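Local coordinates for protein Exo-beta-1,3-glucanase (Streptomyces sp. SirexAA-E, PDB 4PEY) that hydrolyses laminarin and laminarioligosaccharides by stepwise removal of sugar from their non-reducing ends, yielding glucose and laminaribiose, at residues V428-L433 and V443-E448; T385-N390 and D397-W402; W175-R178 and G184-N187. The protein carries 1 engineered substitution. All blocks are in the same frame, centred on the assembly; numbering follows the deposited sequence.

Overall arrangement
Contact 3 comes first along the chain. It closes a short loop between strands 174-178 and 184-185 in the first of the two beta-helix domains expected of family 55. Contacts 2 and 1 follow in the second domain. Contact 2 closes the loop from strand 385-389 through strand 395-397 to strand 399-403, and contact 1 the loop from strand 429-436 to strand 443-445. The three are in series; none nests or crosses. Strands 399-403 and 429-436 pair in parallel, making contacts 1 and 2 neighbours. Among the places where the domains meet are the salt bridge of R178 with D397 and the packing of Y176 on T431 and G432. W402 of contact 2 reaches a glucose unit of the bound laminaritriose.

Contact 1: residues V428-L433 and V443-E448; sequences VLATGL and VQWSGE
V443 and L433 begin this contact in the interior of the second beta-helix. Their methyls CG2 of V443 and CD2 of L433 lie 4.2 Å apart. V443 belongs to one parallel sheet of the coil, and L433 to strand 429-436 on another face. Y455 touches both side chains.

W445 carries most of the contact. It presents the edge of its six-membered ring to the other segment. Its chi1 of -148° is off the usual staggered values and swings the indole across the interior. Atom CZ2 of W445 lies 3.5 Å from the backbone O of V428, close to the ring plane. The same CZ2 is 3.9 Å from CG1 of V428. Next to it, CH2 of W445 meets CB of A430 at 4.2 Å, also at the edge. H489 meets the indole edge-to-face.

The indole N-H faces a water between the two segments. NE1 of W445 donates a hydrogen bond to this water, 3.0 Å away in the ring plane. The water also accepts from N of V428 at 3.1 Å and donates to O of E448 at 2.9 Å.

The side chains thus meet through carbon atoms, the ring edge also touches the carbonyl O of V428, and one water supplies the polar link. It gives partners to the indole N-H and to two backbone groups, where V428 leads into its strand and E448 lies beyond the end of the other.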
# COMPACT_ATOMS: atom_id res chain seq x y z
N VAL A 428 8.85 15.36 -0.79
CA VAL A 428 8.11 14.15 -0.42
C VAL A 428 8.28 13.10 -1.52
O VAL A 428 8.30 13.43 -2.71
CB VAL A 428 6.62 14.47 -0.16
CG1 VAL A 428 5.80 13.20 0.02
CG2 VAL A 428 6.50 15.37 1.08
N LEU A 429 8.45 11.85 -1.11
CA LEU A 429 8.67 10.74 -2.03
C LEU A 429 7.57 9.71 -1.82
O LEU A 429 7.36 9.25 -0.70
CB LEU A 429 10.05 10.09 -1.82
CG LEU A 429 10.29 8.80 -2.60
CD1 LEU A 429 10.34 9.06 -4.11
CD2 LEU A 429 11.55 8.10 -2.13
N ALA A 430 6.88 9.35 -2.91
CA ALA A 430 5.90 8.26 -2.90
C ALA A 430 6.42 7.12 -3.77
O ALA A 430 6.72 7.32 -4.95
CB ALA A 430 4.54 8.74 -3.40
N THR A 431 6.57 5.95 -3.17
CA THR A 431 6.95 4.75 -3.91
C THR A 431 5.84 3.70 -3.76
O THR A 431 5.59 3.19 -2.67
CB THR A 431 8.32 4.19 -3.42
OG1 THR A 431 8.30 4.01 -1.99
CG2 THR A 431 9.45 5.16 -3.76
N GLY A 432 5.14 3.40 -4.86
CA GLY A 432 4.03 2.46 -4.79
C GLY A 432 2.74 3.12 -4.33
O GLY A 432 2.18 2.76 -3.29
N LEU A 433 2.25 4.07 -5.12
CA LEU A 433 1.10 4.88 -4.76
C LEU A 433 -0.17 4.39 -5.48
O LEU A 433 -0.23 4.41 -6.70
CB LEU A 433 1.38 6.34 -5.10
CG LEU A 433 0.33 7.42 -4.81
CD1 LEU A 433 0.10 7.53 -3.33
CD2 LEU A 433 0.80 8.76 -5.38
N VAL A 443 -5.29 12.45 -6.30
CA VAL A 443 -4.04 12.96 -5.73
C VAL A 443 -3.83 14.40 -6.18
O VAL A 443 -3.98 14.71 -7.37
CB VAL A 443 -2.81 12.11 -6.16
CG1 VAL A 443 -1.50 12.75 -5.69
CG2 VAL A 443 -2.93 10.69 -5.60
N GLN A 444 -3.50 15.26 -5.22
CA GLN A 444 -3.10 16.62 -5.52
C GLN A 444 -1.74 16.88 -4.87
O GLN A 444 -1.51 16.51 -3.73
CB GLN A 444 -4.15 17.62 -5.02
CG GLN A 444 -3.78 19.08 -5.30
CD GLN A 444 -4.91 20.04 -4.97
OE1 GLN A 444 -5.88 19.68 -4.31
NE2 GLN A 444 -4.77 21.28 -5.43
N TRP A 445 -0.84 17.50 -5.63
CA TRP A 445 0.51 17.75 -5.14
C TRP A 445 0.78 19.24 -5.22
O TRP A 445 0.82 19.81 -6.32
CB TRP A 445 1.54 16.97 -5.97
CG TRP A 445 2.75 16.53 -5.19
CD1 TRP A 445 3.73 17.33 -4.66
CD2 TRP A 445 3.12 15.18 -4.88
NE1 TRP A 445 4.68 16.56 -4.03
CE2 TRP A 445 4.33 15.24 -4.16
CE3 TRP A 445 2.54 13.94 -5.15
CZ2 TRP A 445 4.98 14.09 -3.69
CZ3 TRP A 445 3.19 12.79 -4.68
CH2 TRP A 445 4.40 12.88 -3.97
N SER A 446 0.94 19.87 -4.06
CA SER A 446 1.13 21.31 -3.95
C SER A 446 2.55 21.66 -3.50
O SER A 446 3.00 22.79 -3.67
CB SER A 446 0.13 21.91 -2.96
OG SER A 446 -1.21 21.62 -3.35
N GLY A 447 3.23 20.70 -2.89
CA GLY A 447 4.58 20.91 -2.41
C GLY A 447 5.63 20.84 -3.51
O GLY A 447 5.34 20.40 -4.62
N GLU A 448 6.85 21.28 -3.20
CA GLU A 448 7.94 21.31 -4.17
C GLU A 448 8.79 20.03 -4.17
O GLU A 448 8.87 19.32 -3.17
CB GLU A 448 8.86 22.52 -3.92
CG GLU A 448 8.21 23.85 -4.27
CD GLU A 448 7.95 23.99 -5.76
OE1 GLU A 448 8.61 23.29 -6.56
OE2 GLU A 448 7.09 24.81 -6.13
O HOH W 1 6.97 17.36 -2.32

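Contact 2: residues T385-N390 and D397-W402; sequences TSIVVN and DHTWVW. With BGC (beta-D-glucopyranose), chain B.
Two faces of the second parallel beta-helix domain meet here, with S386 and I387 on one and T399 and V401 on the other. The methyls of V401 divide between two partners. CG1 of V401 lies 3.7 Å from CB of S386, and CG2 of V401 lies 3.7 Å from CD1 of I387. The side chains of I387 and V401 cross obliquely. I387 reaches this far because its chain is extended at chi2 (-175°). Its CD1 also comes within 4.0 Å of OG1 of T399, but that hydroxyl is bonded to O of V371. V421, V435 and F438 pack around V401.

W400 and W402 leave the strand on the side away from I387. W402 is a substrate-binding residue, and W400 lies beside it. The two side chains overlap, each touching a face of the other's ring toward the rim. CH2 of W400 sits 3.6 Å above the ring plane of W402, and CB of W402 lies equally far above that of W400. E436 accepts from NE1 of W400 and also bonds a glucose unit of the bound laminaritriose, as do Q130, D405 and H437.

With CG anti to the backbone N (chi1 -178°), W402 holds its indole edge toward the sugar. A phenylalanine here would probably leave O3 of this glucose unit without its N-H partner and take away part of the ring face on which CH2 of W400 rests. The bond from NE1 of W402 to that O3 is 3.1 Å long and bent, at 138°, while CZ2 of W402 passes 3.7 Å from O4.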
# COMPACT_ATOMS: atom_id res chain seq x y z
N THR A 385 -10.82 14.79 2.81
CA THR A 385 -9.48 14.48 2.31
C THR A 385 -8.91 13.33 3.14
O THR A 385 -8.87 13.41 4.36
CB THR A 385 -8.53 15.70 2.39
OG1 THR A 385 -9.15 16.84 1.80
CG2 THR A 385 -7.22 15.40 1.68
N SER A 386 -8.47 12.26 2.49
CA SER A 386 -8.07 11.10 3.28
C SER A 386 -6.69 11.24 3.92
O SER A 386 -6.57 11.08 5.14
CB SER A 386 -8.15 9.83 2.44
OG SER A 386 -9.51 9.45 2.26
N ILE A 387 -5.66 11.53 3.13
CA ILE A 387 -4.34 11.76 3.71
C ILE A 387 -3.79 13.12 3.30
O ILE A 387 -3.72 13.43 2.12
CB ILE A 387 -3.31 10.68 3.30
CG1 ILE A 387 -3.84 9.27 3.59
CG2 ILE A 387 -1.97 10.94 4.01
CD1 ILE A 387 -2.82 8.14 3.31
N VAL A 388 -3.42 13.93 4.29
CA VAL A 388 -2.75 15.20 4.03
C VAL A 388 -1.31 15.06 4.50
O VAL A 388 -1.06 14.79 5.69
CB VAL A 388 -3.44 16.38 4.75
CG1 VAL A 388 -2.67 17.68 4.49
CG2 VAL A 388 -4.88 16.52 4.31
N VAL A 389 -0.36 15.21 3.58
CA VAL A 389 1.05 15.14 3.96
C VAL A 389 1.65 16.54 3.98
O VAL A 389 1.95 17.12 2.93
CB VAL A 389 1.86 14.24 3.00
CG1 VAL A 389 3.32 14.19 3.43
CG2 VAL A 389 1.26 12.84 2.95
N ASN A 390 1.80 17.08 5.18
CA ASN A 390 2.37 18.41 5.38
C ASN A 390 3.89 18.39 5.56
O ASN A 390 4.59 19.28 5.08
CB ASN A 390 1.72 19.07 6.60
CG ASN A 390 0.27 19.44 6.36
OD1 ASN A 390 -0.04 20.15 5.41
ND2 ASN A 390 -0.62 18.96 7.23
N ASP A 397 5.60 4.88 1.34
CA ASP A 397 6.09 3.66 0.69
C ASP A 397 5.07 2.54 0.83
O ASP A 397 5.04 1.83 1.83
CB ASP A 397 7.46 3.29 1.29
CG ASP A 397 7.96 1.93 0.82
OD1 ASP A 397 7.89 1.65 -0.39
OD2 ASP A 397 8.43 1.15 1.68
N HIS A 398 4.26 2.42 -0.22
CA HIS A 398 3.05 1.58 -0.33
C HIS A 398 1.86 2.09 0.46
O HIS A 398 1.75 1.91 1.68
CB HIS A 398 3.30 0.13 0.07
CG HIS A 398 2.21 -0.78 -0.42
ND1 HIS A 398 1.87 -1.96 0.22
CD2 HIS A 398 1.39 -0.67 -1.49
CE1 HIS A 398 0.89 -2.54 -0.45
NE2 HIS A 398 0.57 -1.78 -1.48
N THR A 399 0.96 2.75 -0.25
CA THR A 399 -0.34 3.09 0.30
C THR A 399 -1.42 2.72 -0.71
O THR A 399 -1.18 2.71 -1.91
CB THR A 399 -0.42 4.59 0.67
OG1 THR A 399 -1.64 4.84 1.38
CG2 THR A 399 -0.39 5.47 -0.55
N TRP A 400 -2.60 2.35 -0.19
CA TRP A 400 -3.81 2.21 -1.00
C TRP A 400 -4.85 3.05 -0.32
O TRP A 400 -5.26 2.76 0.81
CB TRP A 400 -4.30 0.76 -1.09
CG TRP A 400 -5.47 0.51 -2.05
CD1 TRP A 400 -5.71 1.12 -3.25
CD2 TRP A 400 -6.54 -0.44 -1.87
NE1 TRP A 400 -6.85 0.60 -3.84
CE2 TRP A 400 -7.37 -0.36 -3.01
CE3 TRP A 400 -6.85 -1.36 -0.87
CZ2 TRP A 400 -8.50 -1.17 -3.17
CZ3 TRP A 400 -7.99 -2.16 -1.02
CH2 TRP A 400 -8.80 -2.05 -2.15
N VAL A 401 -5.27 4.11 -1.01
CA VAL A 401 -6.26 5.03 -0.49
C VAL A 401 -7.47 4.86 -1.40
O VAL A 401 -7.42 5.20 -2.58
CB VAL A 401 -5.71 6.48 -0.48
CG1 VAL A 401 -6.75 7.46 0.02
CG2 VAL A 401 -4.45 6.54 0.38
N TRP A 402 -8.54 4.31 -0.84
CA TRP A 402 -9.61 3.71 -1.64
C TRP A 402 -11.00 4.12 -1.22
O TRP A 402 -11.47 3.74 -0.14
CB TRP A 402 -9.47 2.18 -1.56
CG TRP A 402 -10.45 1.32 -2.35
CD1 TRP A 402 -10.46 1.12 -3.71
CD2 TRP A 402 -11.48 0.48 -1.82
NE1 TRP A 402 -11.44 0.21 -4.05
CE2 TRP A 402 -12.09 -0.19 -2.91
CE3 TRP A 402 -11.96 0.24 -0.52
CZ2 TRP A 402 -13.14 -1.09 -2.74
CZ3 TRP A 402 -13.02 -0.64 -0.36
CH2 TRP A 402 -13.59 -1.30 -1.46
C2 BGC B . -10.30 -1.66 -9.00
C3 BGC B . -10.62 -1.84 -7.52
C4 BGC B . -12.01 -2.42 -7.37
C5 BGC B . -12.11 -3.72 -8.14
C6 BGC B . -13.49 -4.35 -7.98
C1 BGC B . -10.63 -2.91 -9.82
O2 BGC B . -8.92 -1.32 -9.14
O3 BGC B . -10.56 -0.59 -6.86
O4 BGC B . -12.32 -2.63 -6.01
O5 BGC B . -11.91 -3.43 -9.51
O6 BGC B . -14.44 -3.57 -8.67

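Contact 3: residues W175-R178 and G184-N187; sequences WYTR and GWGN
W185 reaches across the interior of the first beta-helix domain to W175 and T177. From CB, chi1 of -168° carries the ring away from its own backbone N and out toward strand 174-178. On the five-membered ring, NE1 of W185 turns back to its own segment. It makes a weak hydrogen bond to O of N187, 3.0 Å long with an angle of 127° at the proton.

The six-membered ring does the touching. CZ3 of W185 lies 3.6 Å from OG1 of T177. At the tip, CH2 of W185 is 3.5 Å from that same OG1, which approaches the ring obliquely. CH2 also meets CD1 of W175 at 4.0 Å, and this CD1 lies in the plane of W185, at its edge. The two indole planes are inclined at 58°.

F194 packs edge-to-face on W185, and Y210, M192 and P169 touch it as well. Strand 174-178 pairs in parallel with strands 157-159 and 191-198. Strand 184-185 pairs in parallel with strand 162-168, on another face of the coil, and W185 spans the interior between them.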
# COMPACT_ATOMS: atom_id res chain seq x y z
N TRP A 175 2.34 -3.44 -11.73
CA TRP A 175 3.07 -3.92 -10.56
C TRP A 175 4.18 -2.95 -10.22
O TRP A 175 4.74 -2.33 -11.12
CB TRP A 175 3.65 -5.32 -10.80
CG TRP A 175 3.91 -6.05 -9.53
CD1 TRP A 175 5.04 -5.99 -8.75
CD2 TRP A 175 2.99 -6.89 -8.84
NE1 TRP A 175 4.88 -6.77 -7.63
CE2 TRP A 175 3.63 -7.34 -7.66
CE3 TRP A 175 1.69 -7.34 -9.11
CZ2 TRP A 175 3.01 -8.21 -6.75
CZ3 TRP A 175 1.07 -8.20 -8.21
CH2 TRP A 175 1.74 -8.62 -7.04
N TYR A 176 4.49 -2.84 -8.93
CA TYR A 176 5.67 -2.11 -8.46
C TYR A 176 6.59 -3.02 -7.65
O TYR A 176 6.14 -3.69 -6.72
CB TYR A 176 5.29 -0.89 -7.62
CG TYR A 176 6.49 -0.11 -7.10
CD1 TYR A 176 7.50 0.32 -7.97
CD2 TYR A 176 6.63 0.18 -5.75
CE1 TYR A 176 8.59 1.04 -7.50
CE2 TYR A 176 7.72 0.90 -5.27
CZ TYR A 176 8.70 1.33 -6.14
OH TYR A 176 9.77 2.04 -5.65
N THR A 177 7.86 -3.03 -8.01
CA THR A 177 8.88 -3.78 -7.28
C THR A 177 10.00 -2.82 -6.92
O THR A 177 10.48 -2.10 -7.80
CB THR A 177 9.45 -4.95 -8.13
OG1 THR A 177 8.38 -5.74 -8.67
CG2 THR A 177 10.40 -5.84 -7.32
N ARG A 178 10.42 -2.79 -5.66
CA ARG A 178 11.61 -1.99 -5.33
C ARG A 178 12.63 -2.73 -4.47
O ARG A 178 12.29 -3.61 -3.68
CB ARG A 178 11.25 -0.66 -4.66
CG ARG A 178 10.79 -0.74 -3.24
CD ARG A 178 10.98 0.60 -2.47
NE ARG A 178 10.53 0.40 -1.09
CZ ARG A 178 11.24 -0.24 -0.16
NH1 ARG A 178 12.47 -0.68 -0.42
NH2 ARG A 178 10.72 -0.44 1.04
N GLY A 184 14.39 -13.43 -12.98
CA GLY A 184 13.82 -13.10 -14.28
C GLY A 184 12.48 -12.42 -14.10
O GLY A 184 11.91 -12.44 -13.01
N TRP A 185 12.00 -11.81 -15.17
CA TRP A 185 10.70 -11.15 -15.17
C TRP A 185 9.98 -11.49 -16.47
O TRP A 185 10.48 -11.20 -17.55
CB TRP A 185 10.85 -9.64 -15.02
CG TRP A 185 9.55 -8.98 -14.73
CD1 TRP A 185 8.61 -8.57 -15.63
CD2 TRP A 185 9.03 -8.68 -13.43
NE1 TRP A 185 7.53 -8.04 -14.98
CE2 TRP A 185 7.76 -8.08 -13.63
CE3 TRP A 185 9.51 -8.84 -12.13
CZ2 TRP A 185 6.97 -7.66 -12.56
CZ3 TRP A 185 8.72 -8.42 -11.07
CH2 TRP A 185 7.46 -7.83 -11.29
N GLY A 186 8.79 -12.08 -16.35
CA GLY A 186 8.16 -12.74 -17.48
C GLY A 186 7.49 -11.87 -18.53
O GLY A 186 7.59 -12.13 -19.73
N ASN A 187 6.76 -10.85 -18.08
CA ASN A 187 6.01 -10.01 -19.01
C ASN A 187 5.51 -8.73 -18.35
O ASN A 187 5.56 -8.59 -17.12
CB ASN A 187 4.81 -10.78 -19.58
CG ASN A 187 3.73 -11.05 -18.55
OD1 ASN A 187 3.91 -11.86 -17.63
ND2 ASN A 187 2.59 -10.39 -18.70